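PDB 5OET: glutathione synthetase-like effector 30 (Gpa-GSS30-apo) from Globodera pallida, which probably acts as a secreted effector of a plant-parasitic nematode, apparently derived from the housekeeping ligase that joins gamma-glutamylcysteine to glycine using ATP. Local coordinates for residues Thr84-Phe96 against Phe200-Gly212. Residues are numbered along the deposited sequence; the frame is centred on the assembly and turned at random.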
loop_
_atom_site.group_PDB
_atom_site.type_symbol
_atom_site.label_atom_id
_atom_site.label_comp_id
_atom_site.label_asym_id
_atom_site.label_seq_id
_atom_site.Cartn_x
_atom_site.Cartn_y
_atom_site.Cartn_z
ATOM N N THR A 84 9.953 6.492 1.629
ATOM C CA THR A 84 9.014 5.919 2.565
ATOM C C THR A 84 9.593 4.724 3.313
ATOM O O THR A 84 10.467 4.013 2.813
ATOM C CB THR A 84 7.697 5.506 1.893
ATOM O OG1 THR A 84 7.969 4.658 0.781
ATOM C CG2 THR A 84 6.930 6.719 1.433
ATOM N N GLN A 85 9.056 4.543 4.524
ATOM C CA GLN A 85 9.448 3.497 5.459
ATOM C C GLN A 85 8.197 2.944 6.116
ATOM O O GLN A 85 7.250 3.694 6.305
ATOM C CB GLN A 85 10.398 4.053 6.531
ATOM C CG GLN A 85 11.109 2.992 7.345
ATOM C CD GLN A 85 11.859 1.998 6.471
ATOM O OE1 GLN A 85 11.284 0.997 5.993
ATOM N NE2 GLN A 85 13.154 2.263 6.254
ATOM N N PHE A 86 8.195 1.652 6.460
ATOM C CA PHE A 86 7.012 1.040 7.083
ATOM C C PHE A 86 6.927 1.460 8.540
ATOM O O PHE A 86 7.932 1.859 9.136
ATOM C CB PHE A 86 6.930 -0.500 6.920
ATOM C CG PHE A 86 7.927 -1.277 7.751
ATOM C CD1 PHE A 86 9.222 -1.531 7.266
ATOM C CD2 PHE A 86 7.578 -1.770 8.997
ATOM C CE1 PHE A 86 10.138 -2.231 8.030
ATOM C CE2 PHE A 86 8.487 -2.468 9.752
ATOM C CZ PHE A 86 9.767 -2.699 9.277
ATOM N N LEU A 87 5.716 1.391 9.082
ATOM C CA LEU A 87 5.449 1.820 10.446
ATOM C C LEU A 87 5.713 0.663 11.402
ATOM O O LEU A 87 5.262 -0.448 11.152
ATOM C CB LEU A 87 3.996 2.260 10.567
ATOM C CG LEU A 87 3.578 3.494 9.748
ATOM C CD1 LEU A 87 2.069 3.706 9.820
ATOM C CD2 LEU A 87 4.307 4.745 10.193
ATOM N N PRO A 88 6.424 0.908 12.509
ATOM C CA PRO A 88 6.654 -0.220 13.404
ATOM C C PRO A 88 5.345 -0.815 13.959
ATOM O O PRO A 88 4.410 -0.093 14.278
ATOM C CB PRO A 88 7.520 0.388 14.511
ATOM C CG PRO A 88 7.147 1.820 14.514
ATOM C CD PRO A 88 6.981 2.148 13.060
ATOM N N LEU A 89 5.332 -2.134 14.067
ATOM C CA LEU A 89 4.138 -2.920 14.308
ATOM C C LEU A 89 4.456 -4.107 15.209
ATOM O O LEU A 89 5.600 -4.568 15.299
ATOM C CB LEU A 89 3.578 -3.420 12.980
ATOM C CG LEU A 89 4.519 -4.268 12.079
ATOM C CD1 LEU A 89 4.261 -5.757 12.233
ATOM C CD2 LEU A 89 4.398 -3.912 10.602
ATOM N N SER A 90 3.441 -4.580 15.904
ATOM C CA SER A 90 3.554 -5.822 16.627
ATOM C C SER A 90 3.269 -6.899 15.593
ATOM O O SER A 90 2.462 -6.673 14.671
ATOM C CB SER A 90 2.548 -5.881 17.766
ATOM O OG SER A 90 1.239 -5.761 17.255
ATOM N N LEU A 91 3.932 -8.048 15.727
ATOM C CA LEU A 91 3.797 -9.114 14.746
ATOM C C LEU A 91 2.399 -9.734 14.790
ATOM O O LEU A 91 1.810 -10.052 13.738
ATOM C CB LEU A 91 4.848 -10.193 14.978
ATOM C CG LEU A 91 4.970 -11.317 13.930
ATOM C CD1 LEU A 91 5.208 -10.806 12.528
ATOM C CD2 LEU A 91 6.102 -12.252 14.294
ATOM N N TYR A 92 1.879 -9.889 16.004
ATOM C CA TYR A 92 0.609 -10.525 16.237
ATOM C C TYR A 92 -0.229 -9.599 17.083
ATOM O O TYR A 92 0.309 -8.724 17.783
ATOM C CB TYR A 92 0.808 -11.878 16.945
ATOM C CG TYR A 92 1.338 -12.958 16.027
ATOM C CD1 TYR A 92 0.523 -13.516 15.049
ATOM C CD2 TYR A 92 2.667 -13.401 16.119
ATOM C CE1 TYR A 92 1.002 -14.484 14.182
ATOM C CE2 TYR A 92 3.165 -14.386 15.251
ATOM C CZ TYR A 92 2.321 -14.923 14.277
ATOM O OH TYR A 92 2.759 -15.903 13.408
ATOM N N PRO A 93 -1.556 -9.767 17.023
ATOM C CA PRO A 93 -2.406 -8.893 17.815
ATOM C C PRO A 93 -2.263 -9.227 19.289
ATOM O O PRO A 93 -2.128 -10.390 19.640
ATOM C CB PRO A 93 -3.816 -9.167 17.277
ATOM C CG PRO A 93 -3.742 -10.466 16.571
ATOM C CD PRO A 93 -2.318 -10.734 16.218
ATOM N N SER A 94 -2.218 -8.205 20.131
ATOM C CA SER A 94 -2.025 -8.392 21.573
ATOM C C SER A 94 -3.372 -8.750 22.184
ATOM O O SER A 94 -4.397 -8.231 21.737
ATOM C CB SER A 94 -1.476 -7.121 22.225
ATOM O OG SER A 94 -0.124 -6.885 21.839
ATOM N N PRO A 95 -3.383 -9.644 23.189
ATOM C CA PRO A 95 -4.658 -9.994 23.819
ATOM C C PRO A 95 -5.238 -8.844 24.650
ATOM O O PRO A 95 -4.495 -8.049 25.228
ATOM C CB PRO A 95 -4.312 -11.188 24.705
ATOM C CG PRO A 95 -2.854 -11.064 24.947
ATOM C CD PRO A 95 -2.265 -10.430 23.735
ATOM N N PHE A 96 -6.561 -8.765 24.685
ATOM C CA PHE A 96 -7.266 -7.682 25.357
ATOM C C PHE A 96 -8.641 -8.232 25.806
ATOM O O PHE A 96 -9.301 -8.956 25.043
ATOM C CB PHE A 96 -7.411 -6.450 24.415
ATOM C CG PHE A 96 -7.692 -5.154 25.146
ATOM C CD1 PHE A 96 -6.655 -4.395 25.668
ATOM C CD2 PHE A 96 -9.002 -4.707 25.341
ATOM C CE1 PHE A 96 -6.912 -3.219 26.363
ATOM C CE2 PHE A 96 -9.265 -3.530 26.037
ATOM C CZ PHE A 96 -8.216 -2.785 26.544
ATOM N N PHE A 200 -3.781 -2.110 9.590
ATOM C CA PHE A 200 -3.176 -2.952 10.628
ATOM C C PHE A 200 -4.144 -4.042 11.037
ATOM O O PHE A 200 -3.757 -5.196 11.248
ATOM C CB PHE A 200 -2.717 -2.141 11.855
ATOM C CG PHE A 200 -1.383 -1.502 11.666
ATOM C CD1 PHE A 200 -0.262 -2.291 11.447
ATOM C CD2 PHE A 200 -1.237 -0.105 11.659
ATOM C CE1 PHE A 200 0.983 -1.716 11.232
ATOM C CE2 PHE A 200 0.012 0.469 11.438
ATOM C CZ PHE A 200 1.122 -0.344 11.220
ATOM N N SER A 201 -5.405 -3.669 11.138
ATOM C CA SER A 201 -6.486 -4.599 11.421
ATOM C C SER A 201 -6.439 -5.753 10.421
ATOM O O SER A 201 -6.414 -6.906 10.824
ATOM C CB SER A 201 -7.822 -3.845 11.375
ATOM O OG SER A 201 -8.908 -4.621 11.790
ATOM N N ARG A 202 -6.360 -5.437 9.133
ATOM C CA ARG A 202 -6.222 -6.459 8.079
ATOM C C ARG A 202 -4.906 -7.238 8.154
ATOM O O ARG A 202 -4.888 -8.449 7.882
ATOM C CB ARG A 202 -6.387 -5.858 6.657
ATOM C CG ARG A 202 -7.843 -5.537 6.283
ATOM C CD ARG A 202 -8.050 -5.296 4.787
ATOM N NE ARG A 202 -7.259 -4.140 4.326
ATOM C CZ ARG A 202 -6.462 -4.095 3.254
ATOM N NH1 ARG A 202 -6.350 -5.146 2.412
ATOM N NH2 ARG A 202 -5.791 -2.954 2.993
ATOM N N LEU A 203 -3.817 -6.543 8.482
ATOM C CA LEU A 203 -2.506 -7.186 8.610
ATOM C C LEU A 203 -2.556 -8.320 9.616
ATOM O O LEU A 203 -2.127 -9.427 9.328
ATOM C CB LEU A 203 -1.416 -6.191 9.038
ATOM C CG LEU A 203 -0.002 -6.770 9.228
ATOM C CD1 LEU A 203 0.414 -7.666 8.065
ATOM C CD2 LEU A 203 0.998 -5.648 9.436
ATOM N N HIS A 204 -3.085 -8.012 10.793
ATOM C CA HIS A 204 -3.106 -8.951 11.898
ATOM C C HIS A 204 -4.120 -10.058 11.737
ATOM O O HIS A 204 -3.888 -11.147 12.235
ATOM C CB HIS A 204 -3.330 -8.223 13.220
ATOM C CG HIS A 204 -2.123 -7.513 13.722
ATOM N ND1 HIS A 204 -2.168 -6.628 14.776
ATOM C CD2 HIS A 204 -0.833 -7.559 13.323
ATOM C CE1 HIS A 204 -0.953 -6.166 15.007
ATOM N NE2 HIS A 204 -0.124 -6.712 14.135
ATOM N N ARG A 205 -5.238 -9.802 11.061
ATOM C CA ARG A 205 -6.189 -10.881 10.766
ATOM C C ARG A 205 -5.524 -11.920 9.849
ATOM O O ARG A 205 -5.759 -13.114 9.969
ATOM C CB ARG A 205 -7.462 -10.334 10.139
ATOM C CG ARG A 205 -8.614 -11.339 10.056
ATOM C CD ARG A 205 -9.806 -10.826 9.234
ATOM N NE ARG A 205 -10.116 -9.427 9.561
ATOM C CZ ARG A 205 -10.892 -9.014 10.561
ATOM N NH1 ARG A 205 -11.510 -9.878 11.378
ATOM N NH2 ARG A 205 -11.054 -7.708 10.754
ATOM N N ARG A 206 -4.665 -11.428 8.966
ATOM C CA ARG A 206 -3.942 -12.243 8.026
ATOM C C ARG A 206 -2.865 -13.086 8.715
ATOM O O ARG A 206 -2.771 -14.274 8.445
ATOM C CB ARG A 206 -3.341 -11.344 6.934
ATOM C CG ARG A 206 -2.667 -12.080 5.791
ATOM C CD ARG A 206 -1.937 -11.114 4.862
ATOM N NE ARG A 206 -0.858 -11.841 4.186
ATOM C CZ ARG A 206 0.405 -11.953 4.617
ATOM N NH1 ARG A 206 0.842 -11.332 5.724
ATOM N NH2 ARG A 206 1.254 -12.676 3.899
ATOM N N MET A 207 -2.068 -12.482 9.592
ATOM C CA MET A 207 -1.028 -13.217 10.337
ATOM C C MET A 207 -1.609 -14.337 11.196
ATOM O O MET A 207 -1.118 -15.473 11.189
ATOM C CB MET A 207 -0.233 -12.295 11.274
ATOM C CG MET A 207 0.456 -11.113 10.631
ATOM S SD MET A 207 1.443 -11.591 9.213
ATOM C CE MET A 207 2.855 -12.327 10.035
ATOM N N VAL A 208 -2.641 -13.990 11.953
ATOM C CA VAL A 208 -3.350 -14.920 12.819
ATOM C C VAL A 208 -3.925 -16.078 11.999
ATOM O O VAL A 208 -3.598 -17.218 12.232
ATOM C CB VAL A 208 -4.452 -14.164 13.577
ATOM C CG1 VAL A 208 -5.490 -15.098 14.167
ATOM C CG2 VAL A 208 -3.828 -13.296 14.654
ATOM N N SER A 209 -4.761 -15.745 11.024
ATOM C CA SER A 209 -5.298 -16.698 10.046
ATOM C C SER A 209 -4.245 -17.575 9.346
ATOM O O SER A 209 -4.466 -18.758 9.161
ATOM C CB SER A 209 -6.095 -15.919 8.983
ATOM O OG SER A 209 -6.581 -16.777 7.971
ATOM N N ASN A 210 -3.122 -16.999 8.945
ATOM C CA ASN A 210 -2.044 -17.764 8.288
ATOM C C ASN A 210 -1.363 -18.759 9.210
ATOM O O ASN A 210 -0.763 -19.700 8.721
ATOM C CB ASN A 210 -0.935 -16.849 7.731
ATOM C CG ASN A 210 -1.186 -16.376 6.314
ATOM O OD1 ASN A 210 -2.007 -16.928 5.574
ATOM N ND2 ASN A 210 -0.432 -15.353 5.916
ATOM N N ALA A 211 -1.416 -18.521 10.519
ATOM C CA ALA A 211 -0.865 -19.432 11.525
ATOM C C ALA A 211 -1.889 -20.441 12.089
ATOM O O ALA A 211 -1.567 -21.183 13.009
ATOM C CB ALA A 211 -0.259 -18.626 12.662
ATOM N N GLY A 212 -3.114 -20.459 11.556
ATOM C CA GLY A 212 -4.126 -21.435 11.956
ATOM C C GLY A 212 -5.064 -21.025 13.072
ATOM O O GLY A 212 -6.104 -21.650 13.256
#
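Leu87 and Leu89 meet the ring of Phe200 where helix 196-210 packs against the end of strand 83-90, in the eukaryotic glutathione synthase fold of the ATP-grasp superfamily. Leu87 comes to the edge of that ring, its CB in plane and 3.9 Å from Phe200 CZ. Leu89 places CB 3.6 Å from Phe200 CE1, while its CD2 reaches on to CD2 of Leu203, one turn further along the helix. Tyr519 of strand 517-524 also meets Phe200, their ring planes nearly parallel. At Ser90 the contact turns polar: His204 NE2 donates to Ser90 O over 2.6 Å, with an N-H...O angle of 152°. The donor stands above the carbonyl plane, 38° out of it, and not on a lone pair of Ser90 O. His204 ND1 is hydrogen-bonded to Ser521 OG, and the imidazole thus bridges the strand end and strand 517-524 through both ring nitrogens, which should limit its rotation. Leu91 extends CD1 at about a right angle to Met207, whose chain is bent at both later torsions, and meets its CE at 3.8 Å. Asp53 of helix 44-59 also touches Met207. The Tyr92 ring points its edge at the helix backbone, with Met207 O near its plane and CE1 3.8 Å from Met207 CB. The carbonyl carbon of Tyr92 lies 4.0 Å above the centre of the imidazole, so the Tyr92-Pro93 peptide covers one face of His204 while Ser90 O approaches its edge. The chain then turns toward strand 94-96, and the Pro93 ring and the His204 side chain lie alongside each other, pointing opposite ways, with Pro93 CD packing 3.4 Å from Val208 CG2.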